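Local coordinates for protein probable LacI-family transcriptional regulator (Corynebacterium glutamicum ATCC 13032, PDB 3BIL) that probably acts as a DNA-binding transcriptional regulator of the LacI family, recognising cis-regulatory DNA, at residues A[200-205]-A[292-297]. Sequence-based numbering, arbitrary orientation.
Sequences RERLED and IDQNVE
R202, on helix 197-212, and Q294, just past the end of strand 291-293, meet through long side chains across well-separated backbones, the closest CA atoms being those of R202 and I292 at 11.4 Å. The fold is the two-lobed periplasmic-binding-protein type I core of LacI-family regulators. After strand 291-293 the chain passes from one lobe to the other, where V296 packs on Y80 and M84 of helix 79-94. This crossover places the contact near the interlobe cleft, probably where relatives bind a small-molecule effector.

R202 has its CG opposite the carbonyl carbon (chi1 -57°) and stays extended from CG to NE, which carries the guanidinium away from its helix. Q294 is likewise stretched beyond CG, and the two chains cross nearly at right angles. Their flat ends stand 76° apart, steeply inclined rather than stacked. R202 NH2 comes to the amide from above its plane, 3.4 Å from Q294 OE1, which lies obliquely to the guanidinium; the angle is too poor for a hydrogen bond, leaving a loose polar touch between two buried groups.

Each end is held more firmly by others: R202 NH1 donates to the carbonyl of G248, and Q294 OE1 is hydrogen-bonded to S166 OG. Q294 NE2 adds a weak bond to D277 OD1. R202 NH2 sits almost as near Q294 CD and NE2, both 3.6 Å away, the two donor nitrogens not bonding.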
ATOM      1  N   ARG A 200       2.602 -20.535   9.966  1.00 34.75           N
ATOM      2  CA  ARG A 200       2.968 -21.561  10.955  1.00 40.95           C
ATOM      3  C   ARG A 200       4.365 -21.364  11.508  1.00 40.38           C
ATOM      4  O   ARG A 200       4.539 -21.386  12.724  1.00 47.11           O
ATOM      5  CB  ARG A 200       2.704 -23.015  10.493  1.00 42.25           C
ATOM      6  CG  ARG A 200       3.145 -23.350   9.087  1.00 45.77           C
ATOM      7  CD  ARG A 200       2.657 -24.728   8.638  1.00 45.01           C
ATOM      8  NE  ARG A 200       1.879 -24.603   7.410  1.00 47.35           N
ATOM      9  CZ  ARG A 200       2.378 -24.667   6.170  1.00 45.90           C
ATOM     10  NH1 ARG A 200       3.667 -24.887   5.938  1.00 43.82           N
ATOM     11  NH2 ARG A 200       1.560 -24.527   5.147  1.00 44.78           N
ATOM     12  N   GLU A 201       5.353 -21.140  10.641  1.00 38.49           N
ATOM     13  CA  GLU A 201       6.682 -20.734  11.097  1.00 37.58           C
ATOM     14  C   GLU A 201       6.618 -19.760  12.299  1.00 34.56           C
ATOM     15  O   GLU A 201       7.227 -20.010  13.340  1.00 35.85           O
ATOM     16  CB  GLU A 201       7.440 -20.099   9.949  1.00 44.57           C
ATOM     17  CG  GLU A 201       8.646 -20.865   9.443  1.00 52.09           C
ATOM     18  CD  GLU A 201       9.966 -20.206   9.828  1.00 54.75           C
ATOM     19  OE1 GLU A 201      10.704 -19.768   8.910  1.00 49.71           O
ATOM     20  OE2 GLU A 201      10.255 -20.119  11.051  1.00 58.60           O
ATOM     21  N   ARG A 202       5.855 -18.678  12.154  1.00 30.45           N
ATOM     22  CA  ARG A 202       5.810 -17.610  13.141  1.00 30.77           C
ATOM     23  C   ARG A 202       5.014 -17.983  14.354  1.00 32.15           C
ATOM     24  O   ARG A 202       5.246 -17.420  15.442  1.00 30.26           O
ATOM     25  CB  ARG A 202       5.207 -16.338  12.531  1.00 31.02           C
ATOM     26  CG  ARG A 202       5.967 -15.877  11.290  1.00 31.27           C
ATOM     27  CD  ARG A 202       5.459 -14.562  10.806  1.00 25.61           C
ATOM     28  NE  ARG A 202       6.104 -14.240   9.558  1.00 26.69           N
ATOM     29  CZ  ARG A 202       5.669 -13.294   8.741  1.00 28.66           C
ATOM     30  NH1 ARG A 202       4.572 -12.632   9.055  1.00 26.16           N
ATOM     31  NH2 ARG A 202       6.302 -13.036   7.608  1.00 26.16           N
ATOM     32  N   LEU A 203       4.044 -18.888  14.187  1.00 31.12           N
ATOM     33  CA  LEU A 203       3.317 -19.336  15.370  1.00 33.15           C
ATOM     34  C   LEU A 203       4.141 -20.383  16.160  1.00 34.57           C
ATOM     35  O   LEU A 203       4.176 -20.323  17.399  1.00 36.15           O
ATOM     36  CB  LEU A 203       1.886 -19.772  15.043  1.00 28.50           C
ATOM     37  CG  LEU A 203       1.178 -20.631  16.089  1.00 25.11           C
ATOM     38  CD1 LEU A 203       0.556 -19.778  17.211  1.00 18.82           C
ATOM     39  CD2 LEU A 203       0.131 -21.516  15.381  1.00 22.10           C
ATOM     40  N   GLU A 204       4.840 -21.299  15.473  1.00 37.00           N
ATOM     41  CA  GLU A 204       5.855 -22.142  16.168  1.00 46.99           C
ATOM     42  C   GLU A 204       6.790 -21.244  17.019  1.00 44.77           C
ATOM     43  O   GLU A 204       6.884 -21.443  18.248  1.00 44.12           O
ATOM     44  CB  GLU A 204       6.721 -23.010  15.226  1.00 49.04           C
ATOM     45  CG  GLU A 204       6.008 -23.943  14.225  1.00 56.31           C
ATOM     46  CD  GLU A 204       6.983 -24.606  13.188  1.00 58.93           C
ATOM     47  OE1 GLU A 204       6.491 -25.137  12.152  1.00 62.04           O
ATOM     48  OE2 GLU A 204       8.233 -24.598  13.395  1.00 61.49           O
ATOM     49  N   ASP A 205       7.423 -20.240  16.374  1.00 39.59           N
ATOM     50  CA  ASP A 205       8.423 -19.358  17.015  1.00 31.02           C
ATOM     51  C   ASP A 205       7.903 -18.535  18.175  1.00 29.54           C
ATOM     52  O   ASP A 205       8.569 -18.318  19.180  1.00 32.24           O
ATOM     53  CB  ASP A 205       9.046 -18.435  15.983  1.00 35.13           C
ATOM     54  CG  ASP A 205       9.760 -19.200  14.885  1.00 40.27           C
ATOM     55  OD1 ASP A 205       9.978 -18.641  13.791  1.00 43.83           O
ATOM     56  OD2 ASP A 205      10.112 -20.372  15.107  1.00 44.31           O
ATOM     57  N   ILE A 292       8.166  -5.757  14.036  1.00 28.34           N
ATOM     58  CA  ILE A 292       9.149  -6.677  13.570  1.00 28.55           C
ATOM     59  C   ILE A 292       9.403  -6.389  12.109  1.00 28.18           C
ATOM     60  O   ILE A 292       8.513  -6.461  11.280  1.00 32.26           O
ATOM     61  CB  ILE A 292       8.722  -8.130  13.864  1.00 30.16           C
ATOM     62  CG1 ILE A 292       8.794  -8.366  15.386  1.00 28.38           C
ATOM     63  CG2 ILE A 292       9.628  -9.122  13.127  1.00 28.45           C
ATOM     64  CD1 ILE A 292       8.256  -9.723  15.817  1.00 26.44           C
ATOM     65  N   ASP A 293      10.625  -5.997  11.801  1.00 27.01           N
ATOM     66  CA  ASP A 293      10.963  -5.668  10.444  1.00 27.18           C
ATOM     67  C   ASP A 293      11.540  -6.915   9.773  1.00 29.63           C
ATOM     68  O   ASP A 293      12.302  -7.660  10.366  1.00 36.45           O
ATOM     69  CB  ASP A 293      11.929  -4.468  10.423  1.00 31.50           C
ATOM     70  CG  ASP A 293      12.608  -4.244   9.054  1.00 34.93           C
ATOM     71  OD1 ASP A 293      12.164  -4.786   8.034  1.00 37.01           O
ATOM     72  OD2 ASP A 293      13.605  -3.514   8.986  1.00 41.83           O
ATOM     73  N   GLN A 294      11.161  -7.141   8.537  1.00 30.37           N
ATOM     74  CA  GLN A 294      11.623  -8.281   7.798  1.00 32.78           C
ATOM     75  C   GLN A 294      12.623  -7.941   6.748  1.00 36.84           C
ATOM     76  O   GLN A 294      13.083  -8.834   6.020  1.00 43.12           O
ATOM     77  CB  GLN A 294      10.459  -8.860   7.057  1.00 34.45           C
ATOM     78  CG  GLN A 294       9.787  -9.921   7.794  1.00 36.53           C
ATOM     79  CD  GLN A 294       8.693 -10.411   6.972  1.00 40.32           C
ATOM     80  OE1 GLN A 294       8.866 -11.369   6.215  1.00 38.13           O
ATOM     81  NE2 GLN A 294       7.568  -9.701   7.011  1.00 39.03           N
ATOM     82  N   ASN A 295      12.916  -6.658   6.618  1.00 36.92           N
ATOM     83  CA  ASN A 295      13.940  -6.204   5.719  1.00 39.63           C
ATOM     84  C   ASN A 295      13.676  -6.592   4.262  1.00 39.17           C
ATOM     85  O   ASN A 295      14.489  -7.276   3.637  1.00 35.95           O
ATOM     86  CB  ASN A 295      15.307  -6.705   6.202  1.00 48.09           C
ATOM     87  CG  ASN A 295      16.384  -5.686   5.980  1.00 53.10           C
ATOM     88  OD1 ASN A 295      16.876  -5.509   4.853  1.00 53.31           O
ATOM     89  ND2 ASN A 295      16.722  -4.952   7.048  1.00 55.20           N
ATOM     90  N   VAL A 296      12.552  -6.110   3.733  1.00 43.04           N
ATOM     91  CA  VAL A 296      12.070  -6.434   2.386  1.00 45.23           C
ATOM     92  C   VAL A 296      13.106  -6.169   1.332  1.00 47.96           C
ATOM     93  O   VAL A 296      13.178  -6.913   0.357  1.00 47.54           O
ATOM     94  CB  VAL A 296      10.863  -5.574   1.945  1.00 42.68           C
ATOM     95  CG1 VAL A 296       9.845  -6.439   1.278  1.00 41.18           C
ATOM     96  CG2 VAL A 296      10.266  -4.851   3.104  1.00 47.56           C
ATOM     97  N   GLU A 297      13.869  -5.088   1.517  1.00 54.37           N
ATOM     98  CA  GLU A 297      14.872  -4.635   0.529  1.00 58.62           C
ATOM     99  C   GLU A 297      15.944  -5.707   0.261  1.00 54.00           C
ATOM    100  O   GLU A 297      16.279  -6.005  -0.889  1.00 54.05           O
ATOM    101  CB  GLU A 297      15.491  -3.280   0.952  1.00 60.28           C
ATOM    102  CG  GLU A 297      16.414  -2.615  -0.105  1.00 64.88           C
ATOM    103  CD  GLU A 297      16.634  -1.077   0.078  1.00 69.20           C
ATOM    104  OE1 GLU A 297      17.447  -0.497  -0.696  1.00 71.95           O
ATOM    105  OE2 GLU A 297      16.010  -0.453   0.980  1.00 72.47           O
TER